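Side-chain contacts in probable oxidoreductase protein (Rhizobium etli, PDB 4FB5), which probably acts as a nucleotide-dependent oxidoreductase of the GFO/IDH/MocA family, its substrate and exact reaction being unknown: residues 123-128 and 211-216; 152-157 and 295-300; 290-295 and 315-320; 350-355 and 361-366. All blocks are in the same frame, centred on the assembly; numbering follows the deposited sequence.

Interactions 1 and 2 lie closest to the centre of the chain, and they touch each other: Tyr152 and Tyr154 of interaction 2 pack on Val212, His213 and Ser216 of interaction 1. Both bring loops following Rossmann-sheet strands to the second domain, interaction 1 by the carbon chain of a lysine, interaction 2 by amide hydrogen bonds and a water. Interaction 3 shares Tyr295 and strand 291-296 with interaction 2, but sits about 25 Å from the chain centre, where one neighbouring subunit covers its apolar contact and another extends the sheet. Interaction 4 is partly buried, purely local, and mixes a carboxylate's hydrogen bond with isoleucine packing; Tyr152 on Val365 joins it to interaction 2.

Interaction 1: residues 123-128 and 211-216; sequences CEKPMA and AVHPLS
Lys125, the middle residue of the Glu-Lys-Pro motif that follows strand 120-123 of the Rossmann domain, lays its carbon chain against Val212 and His213 of helix 206-221 in the second domain. Its chain bends about CB-CG (chi2 -84°), runs extended through chi3 and bends again near the ammonium, which carries it past two residues in turn. CG rests 3.8 Å from Val212 CG2, an apolar contact between a methylene and one methyl branch. Farther out, CD and CE pass the imidazole at about a right angle, CE coming to 3.7 Å from His213 NE2 in an oblique approach. No hydrogen bond crosses this contact: Lys125 NZ is 4.6 Å from His213 NE2 and instead forms a salt bridge with Asp209, one helical turn before the histidine. Lysine suits the place because its outer methylenes, CG to CE, can pack on the helix while the ammonium still reaches that carboxylate.

The imidazole is held from another direction by an edge-to-face contact with Tyr154. Behind it the helix is kinked: Pro214 has no N-H to give to the preceding turn, and Ser216 OG turns back to donate to His213 O at 2.7 Å, in the carbonyl plane on a lone pair. On the loop side, the peptide between Lys125 and Pro126 is cis, and Glu124 is fixed by Lys346 and His40. The Glu-Lys-Pro turn with its cis proline, facing an Asp-x-x-x-His pattern on a helix, is characteristic of the interdomain active-site cleft of GFO/IDH/MocA dehydrogenases, and these residues probably line that cleft here.

Interaction 2: residues 152-157 and 295-300; sequences YNYIQN and YDQERM
Asn157 sends its side-chain amide across to the turn after strand 291-296, and both ends of that amide find partners. ND2 donates to Met300 O at 3.0 Å in a nearly straight bond (176°); the acceptor lies in the amide plane of Asn157, and the donor meets a lone pair in the carbonyl plane. Asn157 ND2 also lies 3.2 Å from Tyr295 OH in a weak, bent bond and donates to a water; with two hydrogens for three acceptors, the tyrosine probably gets a share. OD1 accepts from Val159 N, capping helix 158-168. With CG anti to the backbone nitrogen (chi1 -172°), asparagine can cap the helix and reach across at once.

The water gives one hydrogen to Tyr154 O at 3.0 Å and the other to Gln297 OE1, which also accepts from Tyr295 OH; both bonds to OE1 are modelled doubtfully short. Gln297 packs its CD 3.5 Å from Tyr154 CD1, amide and ring planes 63° apart. Within the turn, Asp296 OD2 accepts from Glu298 N at 3.0 Å. An N-cap and an Asx turn, bridged by a water, thus tie the loop after the last Rossmann strand, 148-150, to large mixed-sheet strand 291-296.

Interaction 3: residues 290-295 and 315-320; sequences KGSILY and QGFRKI
Leu294 and Phe317 meet through a CH-pi contact: Leu294 CD1 lies over one face of the phenyl ring, 3.9 Å from its centroid and 18° off the normal, displaced toward the rim. The branch carbon joins in, Leu294 CG standing 3.6 Å from Phe317 CE1. Beside it Ser292 CB comes obliquely to within 3.8 Å of Phe317 CZ, at the far end of the ring. Ser292 and Leu294 alternate with the inward-facing Ile293, which explains why two residues of one strand face share a single aromatic partner.

Strands 291-296 and 316-321 are not neighbours. Strand 302-307 runs between them, antiparallel to both, and its Tyr306 meets the Phe317 ring edge-to-face; the Phe317 side chain is long enough to reach past strand 302-307, and its flat face suits the leucine methyl. Rotation about CA-CB (chi1 -86°) holds the ring toward strand 291-296. Farther out, the fourth subunit closes over the group: its Trp276 O accepts from Ser292 OG, while Gly277 and Arg278 of that chain pack on Phe317 and Leu294. Residues 317-319 pair antiparallel with a strand of the third subunit. The arrangement is that of an edge strand in an open mixed beta-sheet that continues through an oligomer interface.

Interaction 4: residues 350-355 and 361-366; sequences CRELIR and PSSIVT
Glu352 OE2 accepts from Ser363 N at 2.8 Å, on the anti lone pair and with a fairly straight N-H (157°). The other oxygen, OE1, takes a salt bridge from Arg355 NE (2.9 Å), which arrives from above the carboxylate plane, one helical turn on; a weak, long ion pair to Arg161 adds to it. Glutamate suits this place because its chain, bent at chi2 (-69°), leaves one oxygen for the loop backbone and the other for an arginine. Those positive neighbours would be expected to keep it ionised.

Arg355 also reaches the loop with its aliphatic part: CD lies 3.3 Å from Pro361 O, and CB 3.8 Å from Ser362 CB. Its guanidinium lies over the face of that of Arg351, a pairing of like charges probably eased by Asp53, which forms a salt bridge with Arg351 and a weak, long pair with Arg355. On the apolar side, Ile364 CD1 packs 3.8 Å from Leu353 CB and 4.0 Å from Glu352 CB, so the isoleucine's long arm reaches the helix. Val365 then pairs with Leu150, and Thr366 caps helix 367-385. This links helices 344-358 and 367-385 by a loop folding back along the helix just left.

Interaction 1: residues 123-128 and 211-216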
loop_
_atom_site.group_PDB
_atom_site.type_symbol
_atom_site.label_atom_id
_atom_site.label_comp_id
_atom_site.label_asym_id
_atom_site.label_seq_id
_atom_site.Cartn_x
_atom_site.Cartn_y
_atom_site.Cartn_z
ATOM N N CYS A 123 -33.840 -0.043 -12.976
ATOM C CA CYS A 123 -33.299 0.394 -14.233
ATOM C C CYS A 123 -31.834 0.712 -14.058
ATOM O O CYS A 123 -31.447 1.313 -13.056
ATOM C CB CYS A 123 -34.051 1.626 -14.693
ATOM S SG CYS A 123 -33.636 2.210 -16.355
ATOM N N GLU A 124 -31.027 0.309 -15.030
ATOM C CA GLU A 124 -29.627 0.657 -15.042
ATOM C C GLU A 124 -29.493 2.119 -15.322
ATOM O O GLU A 124 -30.356 2.715 -15.964
ATOM C CB GLU A 124 -28.838 -0.167 -16.068
ATOM C CG GLU A 124 -28.460 -1.529 -15.532
ATOM C CD GLU A 124 -27.859 -1.446 -14.127
ATOM O OE1 GLU A 124 -28.309 -2.203 -13.236
ATOM O OE2 GLU A 124 -26.932 -0.605 -13.913
ATOM N N LYS A 125 -28.420 2.696 -14.806
ATOM C CA LYS A 125 -28.100 4.064 -15.089
ATOM C C LYS A 125 -27.748 4.123 -16.584
ATOM O O LYS A 125 -27.352 3.114 -17.150
ATOM C CB LYS A 125 -26.965 4.494 -14.169
ATOM C CG LYS A 125 -25.630 4.775 -14.827
ATOM C CD LYS A 125 -24.737 3.573 -15.080
ATOM C CE LYS A 125 -23.451 4.088 -15.685
ATOM N NZ LYS A 125 -23.055 3.305 -16.853
ATOM N N PRO A 126 -27.978 5.270 -17.252
ATOM C CA PRO A 126 -28.605 6.460 -16.740
ATOM C C PRO A 126 -30.111 6.347 -17.002
ATOM O O PRO A 126 -30.613 5.247 -17.318
ATOM C CB PRO A 126 -27.987 7.568 -17.620
ATOM C CG PRO A 126 -26.931 6.894 -18.479
ATOM C CD PRO A 126 -27.541 5.534 -18.626
HETATM N N MSE A 127 -30.826 7.455 -16.837
HETATM C CA MSE A 127 -32.233 7.454 -17.148
HETATM C C MSE A 127 -32.406 7.648 -18.626
HETATM O O MSE A 127 -32.982 6.789 -19.280
HETATM C CB MSE A 127 -32.964 8.524 -16.370
HETATM C CG MSE A 127 -33.029 8.175 -14.935
HETATM SE SE MSE A 127 -33.658 9.635 -13.869
HETATM C CE MSE A 127 -35.513 9.094 -13.917
ATOM N N ALA A 128 -31.891 8.761 -19.154
ATOM C CA ALA A 128 -31.941 9.033 -20.600
ATOM C C ALA A 128 -30.830 10.019 -20.942
ATOM O O ALA A 128 -30.331 10.700 -20.056
ATOM C CB ALA A 128 -33.297 9.589 -20.998
ATOM N N ALA A 211 -19.382 9.850 -14.244
ATOM C CA ALA A 211 -19.559 10.904 -13.225
ATOM C C ALA A 211 -20.781 10.686 -12.326
ATOM O O ALA A 211 -20.804 11.126 -11.144
ATOM C CB ALA A 211 -19.592 12.292 -13.862
ATOM N N VAL A 212 -21.765 9.965 -12.865
ATOM C CA VAL A 212 -23.008 9.716 -12.138
ATOM C C VAL A 212 -22.803 8.860 -10.887
ATOM O O VAL A 212 -23.475 9.070 -9.855
ATOM C CB VAL A 212 -24.137 9.172 -13.075
ATOM C CG1 VAL A 212 -24.501 10.223 -14.077
ATOM C CG2 VAL A 212 -23.701 7.928 -13.839
ATOM N N HIS A 213 -21.865 7.917 -10.959
ATOM C CA HIS A 213 -21.499 7.153 -9.783
ATOM C C HIS A 213 -20.902 8.036 -8.671
ATOM O O HIS A 213 -21.436 8.098 -7.543
ATOM C CB HIS A 213 -20.551 6.038 -10.171
ATOM C CG HIS A 213 -21.201 4.964 -10.963
ATOM N ND1 HIS A 213 -22.267 4.230 -10.482
ATOM C CD2 HIS A 213 -20.935 4.483 -12.197
ATOM C CE1 HIS A 213 -22.644 3.358 -11.399
ATOM N NE2 HIS A 213 -21.851 3.490 -12.448
ATOM N N PRO A 214 -19.776 8.707 -8.959
ATOM C CA PRO A 214 -19.280 9.585 -7.906
ATOM C C PRO A 214 -20.337 10.592 -7.436
ATOM O O PRO A 214 -20.428 10.855 -6.248
ATOM C CB PRO A 214 -18.063 10.272 -8.543
ATOM C CG PRO A 214 -17.904 9.723 -9.921
ATOM C CD PRO A 214 -18.776 8.496 -10.016
ATOM N N LEU A 215 -21.155 11.143 -8.335
ATOM C CA LEU A 215 -22.216 12.027 -7.838
ATOM C C LEU A 215 -23.222 11.229 -7.028
ATOM O O LEU A 215 -23.696 11.709 -5.986
ATOM C CB LEU A 215 -22.972 12.754 -8.932
ATOM C CG LEU A 215 -22.245 13.535 -9.992
ATOM C CD1 LEU A 215 -23.333 14.106 -10.845
ATOM C CD2 LEU A 215 -21.362 14.639 -9.408
ATOM N N SER A 216 -23.549 10.020 -7.465
ATOM C CA SER A 216 -24.429 9.246 -6.634
ATOM C C SER A 216 -23.784 9.107 -5.272
ATOM O O SER A 216 -24.483 9.173 -4.254
ATOM C CB SER A 216 -24.799 7.900 -7.247
ATOM O OG SER A 216 -23.788 6.923 -7.116
#

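Interaction 2: residues 152-157 and 295-300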
loop_
_atom_site.group_PDB
_atom_site.type_symbol
_atom_site.label_atom_id
_atom_site.label_comp_id
_atom_site.label_asym_id
_atom_site.label_seq_id
_atom_site.Cartn_x
_atom_site.Cartn_y
_atom_site.Cartn_z
ATOM N N TYR A 152 -27.359 2.492 -9.045
ATOM C CA TYR A 152 -26.180 3.156 -8.579
ATOM C C TYR A 152 -25.633 2.284 -7.456
ATOM O O TYR A 152 -25.788 2.630 -6.285
ATOM C CB TYR A 152 -26.510 4.574 -8.089
ATOM C CG TYR A 152 -26.736 5.556 -9.206
ATOM C CD1 TYR A 152 -25.684 5.956 -10.017
ATOM C CD2 TYR A 152 -28.014 6.089 -9.468
ATOM C CE1 TYR A 152 -25.888 6.863 -11.065
ATOM C CE2 TYR A 152 -28.230 6.973 -10.518
ATOM C CZ TYR A 152 -27.150 7.357 -11.313
ATOM O OH TYR A 152 -27.297 8.251 -12.353
ATOM N N ASN A 153 -24.986 1.172 -7.794
ATOM C CA ASN A 153 -24.642 0.162 -6.772
ATOM C C ASN A 153 -23.498 0.496 -5.819
ATOM O O ASN A 153 -23.484 0.032 -4.702
ATOM C CB ASN A 153 -24.367 -1.171 -7.425
ATOM C CG ASN A 153 -23.586 -1.018 -8.676
ATOM O OD1 ASN A 153 -24.137 -1.177 -9.765
ATOM N ND2 ASN A 153 -22.322 -0.616 -8.557
ATOM N N TYR A 154 -22.535 1.291 -6.255
ATOM C CA TYR A 154 -21.431 1.665 -5.379
ATOM C C TYR A 154 -21.908 2.111 -3.991
ATOM O O TYR A 154 -21.336 1.672 -2.982
ATOM C CB TYR A 154 -20.527 2.678 -6.074
ATOM C CG TYR A 154 -19.916 2.012 -7.257
ATOM C CD1 TYR A 154 -19.083 0.904 -7.094
ATOM C CD2 TYR A 154 -20.180 2.430 -8.525
ATOM C CE1 TYR A 154 -18.530 0.271 -8.152
ATOM C CE2 TYR A 154 -19.633 1.778 -9.615
ATOM C CZ TYR A 154 -18.807 0.705 -9.418
ATOM O OH TYR A 154 -18.250 0.051 -10.497
ATOM N N ILE A 155 -22.963 2.938 -3.978
ATOM C CA ILE A 155 -23.768 3.342 -2.790
ATOM C C ILE A 155 -24.041 2.250 -1.775
ATOM O O ILE A 155 -24.129 2.535 -0.596
ATOM C CB ILE A 155 -25.166 3.881 -3.226
ATOM C CG1 ILE A 155 -25.043 5.148 -4.040
ATOM C CG2 ILE A 155 -26.033 4.227 -2.101
ATOM C CD1 ILE A 155 -23.804 5.976 -3.728
ATOM N N GLN A 156 -24.175 1.002 -2.205
ATOM C CA GLN A 156 -24.611 -0.046 -1.296
ATOM C C GLN A 156 -23.507 -0.782 -0.574
ATOM O O GLN A 156 -23.793 -1.616 0.293
ATOM C CB GLN A 156 -25.448 -1.099 -2.035
ATOM C CG GLN A 156 -26.616 -0.621 -2.808
ATOM C CD GLN A 156 -27.642 0.083 -1.981
ATOM O OE1 GLN A 156 -28.372 0.937 -2.498
ATOM N NE2 GLN A 156 -27.726 -0.261 -0.689
ATOM N N ASN A 157 -22.257 -0.526 -0.935
ATOM C CA ASN A 157 -21.111 -1.144 -0.242
ATOM C C ASN A 157 -21.282 -0.902 1.232
ATOM O O ASN A 157 -21.581 0.209 1.621
ATOM C CB ASN A 157 -19.818 -0.487 -0.718
ATOM C CG ASN A 157 -18.541 -1.177 -0.204
ATOM O OD1 ASN A 157 -18.534 -1.913 0.786
ATOM N ND2 ASN A 157 -17.435 -0.887 -0.875
ATOM N N TYR A 295 -11.041 6.278 0.665
ATOM C CA TYR A 295 -11.637 5.057 0.178
ATOM C C TYR A 295 -11.260 4.868 -1.270
ATOM O O TYR A 295 -11.109 5.824 -1.962
ATOM C CB TYR A 295 -13.149 5.118 0.324
ATOM C CG TYR A 295 -13.841 4.007 -0.407
ATOM C CD1 TYR A 295 -13.905 2.722 0.117
ATOM C CD2 TYR A 295 -14.333 4.219 -1.670
ATOM C CE1 TYR A 295 -14.506 1.665 -0.615
ATOM C CE2 TYR A 295 -14.878 3.187 -2.404
ATOM C CZ TYR A 295 -14.984 1.953 -1.864
ATOM O OH TYR A 295 -15.635 1.067 -2.584
ATOM N N ASP A 296 -11.117 3.628 -1.715
ATOM C CA ASP A 296 -10.728 3.306 -3.070
ATOM C C ASP A 296 -11.384 1.981 -3.492
ATOM O O ASP A 296 -10.951 0.919 -3.008
ATOM C CB ASP A 296 -9.225 3.125 -3.168
ATOM C CG ASP A 296 -8.719 3.151 -4.641
ATOM O OD1 ASP A 296 -7.713 3.872 -4.902
ATOM O OD2 ASP A 296 -9.311 2.462 -5.537
ATOM N N GLN A 297 -12.371 2.057 -4.397
ATOM C CA GLN A 297 -13.096 0.926 -4.957
ATOM C C GLN A 297 -12.249 -0.287 -5.363
ATOM O O GLN A 297 -12.767 -1.396 -5.469
ATOM C CB GLN A 297 -13.857 1.384 -6.203
ATOM C CG GLN A 297 -14.946 0.427 -6.636
ATOM C CD GLN A 297 -16.023 0.263 -5.543
ATOM O OE1 GLN A 297 -16.388 1.229 -4.841
ATOM N NE2 GLN A 297 -16.516 -0.940 -5.391
ATOM N N GLU A 298 -10.970 -0.076 -5.649
ATOM C CA GLU A 298 -10.129 -1.174 -6.128
ATOM C C GLU A 298 -9.717 -2.102 -4.979
ATOM O O GLU A 298 -9.250 -3.211 -5.216
ATOM C CB GLU A 298 -8.913 -0.651 -6.935
ATOM C CG GLU A 298 -9.246 -0.339 -8.404
ATOM C CD GLU A 298 -8.031 0.181 -9.238
ATOM O OE1 GLU A 298 -8.144 0.187 -10.486
ATOM O OE2 GLU A 298 -6.981 0.585 -8.653
ATOM N N ARG A 299 -9.875 -1.590 -3.757
ATOM C CA ARG A 299 -9.816 -2.307 -2.486
ATOM C C ARG A 299 -11.114 -1.959 -1.741
ATOM O O ARG A 299 -11.124 -1.415 -0.639
ATOM C CB ARG A 299 -8.603 -1.841 -1.703
ATOM C CG ARG A 299 -7.342 -2.236 -2.416
ATOM C CD ARG A 299 -6.098 -2.002 -1.621
ATOM N NE ARG A 299 -5.964 -0.596 -1.238
ATOM C CZ ARG A 299 -5.767 0.387 -2.088
ATOM N NH1 ARG A 299 -5.732 0.140 -3.408
ATOM N NH2 ARG A 299 -5.661 1.619 -1.622
HETATM N N MSE A 300 -12.199 -2.195 -2.443
HETATM C CA MSE A 300 -13.581 -2.142 -2.007
HETATM C C MSE A 300 -13.852 -2.507 -0.513
HETATM O O MSE A 300 -14.832 -2.070 0.125
HETATM C CB MSE A 300 -14.229 -3.227 -2.825
HETATM C CG MSE A 300 -15.402 -2.808 -3.506
HETATM SE SE MSE A 300 -16.628 -4.335 -3.817
HETATM C CE MSE A 300 -15.343 -5.687 -4.516
HETATM O O HOH W 1 -18.421 0.964 -3.349
#

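Interaction 3: residues 290-295 and 315-320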
loop_
_atom_site.group_PDB
_atom_site.type_symbol
_atom_site.label_atom_id
_atom_site.label_comp_id
_atom_site.label_asym_id
_atom_site.label_seq_id
_atom_site.Cartn_x
_atom_site.Cartn_y
_atom_site.Cartn_z
ATOM N N LYS A 290 -12.198 17.722 12.054
ATOM C CA LYS A 290 -11.658 16.830 13.096
ATOM C C LYS A 290 -11.060 15.506 12.578
ATOM O O LYS A 290 -10.725 14.607 13.396
ATOM C CB LYS A 290 -12.720 16.513 14.166
ATOM C CG LYS A 290 -13.500 17.737 14.700
ATOM C CD LYS A 290 -13.728 17.622 16.186
ATOM C CE LYS A 290 -15.079 17.005 16.525
ATOM N NZ LYS A 290 -15.762 17.954 17.460
ATOM N N GLY A 291 -10.923 15.396 11.248
ATOM C CA GLY A 291 -10.320 14.247 10.660
ATOM C C GLY A 291 -10.625 14.011 9.210
ATOM O O GLY A 291 -11.146 14.885 8.536
ATOM N N SER A 292 -10.268 12.821 8.720
ATOM C CA SER A 292 -10.343 12.527 7.278
ATOM C C SER A 292 -10.720 11.085 6.966
ATOM O O SER A 292 -10.499 10.170 7.770
ATOM C CB SER A 292 -8.988 12.827 6.634
ATOM O OG SER A 292 -8.463 14.051 7.098
ATOM N N ILE A 293 -11.253 10.886 5.774
ATOM C CA ILE A 293 -11.510 9.534 5.260
ATOM C C ILE A 293 -11.000 9.340 3.820
ATOM O O ILE A 293 -11.203 10.217 2.968
ATOM C CB ILE A 293 -12.993 9.246 5.337
ATOM C CG1 ILE A 293 -13.367 8.967 6.780
ATOM C CG2 ILE A 293 -13.357 8.086 4.461
ATOM C CD1 ILE A 293 -14.763 9.445 7.204
ATOM N N LEU A 294 -10.359 8.197 3.579
ATOM C CA LEU A 294 -9.930 7.741 2.266
ATOM C C LEU A 294 -10.603 6.424 1.933
ATOM O O LEU A 294 -10.743 5.556 2.815
ATOM C CB LEU A 294 -8.424 7.548 2.238
ATOM C CG LEU A 294 -7.605 8.722 2.805
ATOM C CD1 LEU A 294 -6.120 8.461 2.728
ATOM C CD2 LEU A 294 -7.949 10.160 2.210
ATOM N N TYR A 295 -11.041 6.278 0.665
ATOM C CA TYR A 295 -11.637 5.057 0.178
ATOM C C TYR A 295 -11.260 4.868 -1.270
ATOM O O TYR A 295 -11.109 5.824 -1.962
ATOM C CB TYR A 295 -13.149 5.118 0.324
ATOM C CG TYR A 295 -13.841 4.007 -0.407
ATOM C CD1 TYR A 295 -13.905 2.722 0.117
ATOM C CD2 TYR A 295 -14.333 4.219 -1.670
ATOM C CE1 TYR A 295 -14.506 1.665 -0.615
ATOM C CE2 TYR A 295 -14.878 3.187 -2.404
ATOM C CZ TYR A 295 -14.984 1.953 -1.864
ATOM O OH TYR A 295 -15.635 1.067 -2.584
ATOM N N GLN A 315 -0.700 9.467 15.726
ATOM C CA GLN A 315 -1.786 9.711 14.840
ATOM C C GLN A 315 -1.493 9.204 13.435
ATOM O O GLN A 315 -0.328 9.118 12.997
ATOM C CB GLN A 315 -2.192 11.186 14.916
ATOM C CG GLN A 315 -3.066 11.394 16.198
ATOM C CD GLN A 315 -3.792 12.727 16.298
ATOM O OE1 GLN A 315 -4.428 12.971 17.317
ATOM N NE2 GLN A 315 -3.724 13.583 15.258
ATOM N N GLY A 316 -2.553 8.830 12.747
ATOM C CA GLY A 316 -2.410 8.486 11.393
ATOM C C GLY A 316 -3.653 7.794 11.003
ATOM O O GLY A 316 -4.520 7.502 11.826
ATOM N N PHE A 317 -3.734 7.511 9.721
ATOM C CA PHE A 317 -4.913 6.906 9.185
ATOM C C PHE A 317 -5.049 5.506 9.640
ATOM O O PHE A 317 -4.066 4.769 9.618
ATOM C CB PHE A 317 -4.746 6.884 7.681
ATOM C CG PHE A 317 -5.181 8.130 7.040
ATOM C CD1 PHE A 317 -6.523 8.351 6.810
ATOM C CD2 PHE A 317 -4.249 9.116 6.713
ATOM C CE1 PHE A 317 -6.949 9.546 6.199
ATOM C CE2 PHE A 317 -4.654 10.278 6.123
ATOM C CZ PHE A 317 -6.042 10.483 5.829
ATOM N N ARG A 318 -6.259 5.086 9.968
ATOM C CA ARG A 318 -6.409 3.688 10.251
ATOM C C ARG A 318 -7.022 2.956 9.132
ATOM O O ARG A 318 -8.077 3.352 8.647
ATOM C CB ARG A 318 -7.275 3.478 11.480
ATOM C CG ARG A 318 -6.476 3.095 12.678
ATOM C CD ARG A 318 -7.385 2.728 13.837
ATOM N NE ARG A 318 -8.317 3.822 13.997
ATOM C CZ ARG A 318 -8.925 4.098 15.119
ATOM N NH1 ARG A 318 -8.687 3.305 16.165
ATOM N NH2 ARG A 318 -9.755 5.145 15.158
ATOM N N LYS A 319 -6.404 1.832 8.776
ATOM C CA LYS A 319 -6.913 0.951 7.725
ATOM C C LYS A 319 -7.948 -0.019 8.333
ATOM O O LYS A 319 -7.607 -0.977 9.032
ATOM C CB LYS A 319 -5.753 0.212 7.045
ATOM C CG LYS A 319 -6.143 -0.615 5.773
ATOM C CD LYS A 319 -4.965 -0.663 4.789
ATOM C CE LYS A 319 -4.385 -2.020 4.683
ATOM N NZ LYS A 319 -2.996 -2.020 4.088
ATOM N N ILE A 320 -9.212 0.248 8.077
ATOM C CA ILE A 320 -10.275 -0.535 8.666
ATOM C C ILE A 320 -10.881 -1.514 7.673
ATOM O O ILE A 320 -11.416 -1.082 6.650
ATOM C CB ILE A 320 -11.379 0.414 9.146
ATOM C CG1 ILE A 320 -10.802 1.356 10.197
ATOM C CG2 ILE A 320 -12.638 -0.387 9.658
ATOM C CD1 ILE A 320 -11.741 2.447 10.539
#

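Interaction 4: residues 350-355 and 361-366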
loop_
_atom_site.group_PDB
_atom_site.type_symbol
_atom_site.label_atom_id
_atom_site.label_comp_id
_atom_site.label_asym_id
_atom_site.label_seq_id
_atom_site.Cartn_x
_atom_site.Cartn_y
_atom_site.Cartn_z
ATOM N N CYS A 350 -30.657 -4.948 -4.718
ATOM C CA CYS A 350 -31.860 -5.727 -4.888
ATOM C C CYS A 350 -32.639 -5.777 -3.564
ATOM O O CYS A 350 -33.849 -5.498 -3.507
ATOM C CB CYS A 350 -31.506 -7.135 -5.365
ATOM S SG CYS A 350 -32.955 -8.201 -5.501
ATOM N N ARG A 351 -31.933 -6.101 -2.490
ATOM C CA ARG A 351 -32.586 -6.089 -1.209
ATOM C C ARG A 351 -33.215 -4.715 -0.997
ATOM O O ARG A 351 -34.411 -4.630 -0.741
ATOM C CB ARG A 351 -31.653 -6.505 -0.072
ATOM C CG ARG A 351 -32.287 -6.471 1.309
ATOM C CD ARG A 351 -33.442 -7.440 1.407
ATOM N NE ARG A 351 -34.331 -7.217 2.564
ATOM C CZ ARG A 351 -35.370 -6.366 2.600
ATOM N NH1 ARG A 351 -35.661 -5.604 1.547
ATOM N NH2 ARG A 351 -36.114 -6.264 3.701
ATOM N N GLU A 352 -32.468 -3.634 -1.172
ATOM C CA GLU A 352 -33.040 -2.345 -0.817
ATOM C C GLU A 352 -34.232 -1.975 -1.696
ATOM O O GLU A 352 -35.064 -1.141 -1.318
ATOM C CB GLU A 352 -31.991 -1.242 -0.820
ATOM C CG GLU A 352 -30.937 -1.433 0.237
ATOM C CD GLU A 352 -31.434 -1.241 1.666
ATOM O OE1 GLU A 352 -31.284 -2.183 2.475
ATOM O OE2 GLU A 352 -31.928 -0.146 1.990
ATOM N N LEU A 353 -34.310 -2.593 -2.869
ATOM C CA LEU A 353 -35.386 -2.308 -3.791
ATOM C C LEU A 353 -36.659 -2.936 -3.246
ATOM O O LEU A 353 -37.754 -2.355 -3.359
ATOM C CB LEU A 353 -35.091 -2.881 -5.173
ATOM C CG LEU A 353 -36.289 -2.838 -6.124
ATOM C CD1 LEU A 353 -36.879 -1.474 -6.089
ATOM C CD2 LEU A 353 -35.954 -3.201 -7.564
ATOM N N ILE A 354 -36.506 -4.120 -2.664
ATOM C CA ILE A 354 -37.611 -4.799 -2.074
ATOM C C ILE A 354 -38.103 -4.050 -0.842
ATOM O O ILE A 354 -39.316 -3.970 -0.608
ATOM C CB ILE A 354 -37.246 -6.230 -1.759
ATOM C CG1 ILE A 354 -37.063 -6.966 -3.090
ATOM C CG2 ILE A 354 -38.342 -6.863 -0.911
ATOM C CD1 ILE A 354 -36.049 -8.007 -3.086
ATOM N N ARG A 355 -37.177 -3.475 -0.079
ATOM C CA ARG A 355 -37.588 -2.656 1.036
ATOM C C ARG A 355 -38.515 -1.587 0.526
ATOM O O ARG A 355 -39.620 -1.444 1.030
ATOM C CB ARG A 355 -36.420 -2.039 1.790
ATOM C CG ARG A 355 -36.185 -2.667 3.166
ATOM C CD ARG A 355 -34.938 -2.104 3.871
ATOM N NE ARG A 355 -33.795 -3.006 3.743
ATOM C CZ ARG A 355 -33.625 -4.120 4.461
ATOM N NH1 ARG A 355 -34.524 -4.473 5.366
ATOM N NH2 ARG A 355 -32.558 -4.891 4.274
ATOM N N PRO A 361 -38.347 2.035 5.187
ATOM C CA PRO A 361 -37.265 2.950 4.819
ATOM C C PRO A 361 -36.230 2.145 4.077
ATOM O O PRO A 361 -35.887 1.033 4.511
ATOM C CB PRO A 361 -36.705 3.415 6.174
ATOM C CG PRO A 361 -37.733 2.947 7.231
ATOM C CD PRO A 361 -38.345 1.717 6.628
ATOM N N SER A 362 -35.774 2.685 2.950
ATOM C CA SER A 362 -34.701 2.064 2.168
ATOM C C SER A 362 -33.591 3.060 1.802
ATOM O O SER A 362 -33.754 4.285 1.975
ATOM C CB SER A 362 -35.273 1.465 0.890
ATOM O OG SER A 362 -35.604 2.501 -0.016
ATOM N N SER A 363 -32.473 2.544 1.286
ATOM C CA SER A 363 -31.453 3.437 0.730
ATOM C C SER A 363 -31.316 3.183 -0.752
ATOM O O SER A 363 -30.417 2.506 -1.201
ATOM C CB SER A 363 -30.103 3.288 1.429
ATOM O OG SER A 363 -29.380 2.212 0.871
ATOM N N ILE A 364 -32.222 3.734 -1.517
ATOM C CA ILE A 364 -32.193 3.488 -2.909
ATOM C C ILE A 364 -32.075 4.820 -3.602
ATOM O O ILE A 364 -32.176 5.867 -2.964
ATOM C CB ILE A 364 -33.445 2.733 -3.305
ATOM C CG1 ILE A 364 -33.080 1.717 -4.345
ATOM C CG2 ILE A 364 -34.550 3.657 -3.810
ATOM C CD1 ILE A 364 -33.701 0.441 -4.063
ATOM N N VAL A 365 -31.824 4.801 -4.895
ATOM C CA VAL A 365 -31.849 6.047 -5.632
ATOM C C VAL A 365 -33.060 6.004 -6.539
ATOM O O VAL A 365 -33.252 5.038 -7.289
ATOM C CB VAL A 365 -30.576 6.275 -6.429
ATOM C CG1 VAL A 365 -30.636 7.598 -7.160
ATOM C CG2 VAL A 365 -29.380 6.215 -5.512
ATOM N N THR A 366 -33.892 7.031 -6.411
ATOM C CA THR A 366 -35.159 7.086 -7.096
ATOM C C THR A 366 -34.975 7.954 -8.282
ATOM O O THR A 366 -34.093 8.833 -8.319
ATOM C CB THR A 366 -36.239 7.875 -6.317
ATOM O OG1 THR A 366 -35.818 9.250 -6.202
ATOM C CG2 THR A 366 -36.513 7.275 -4.965
#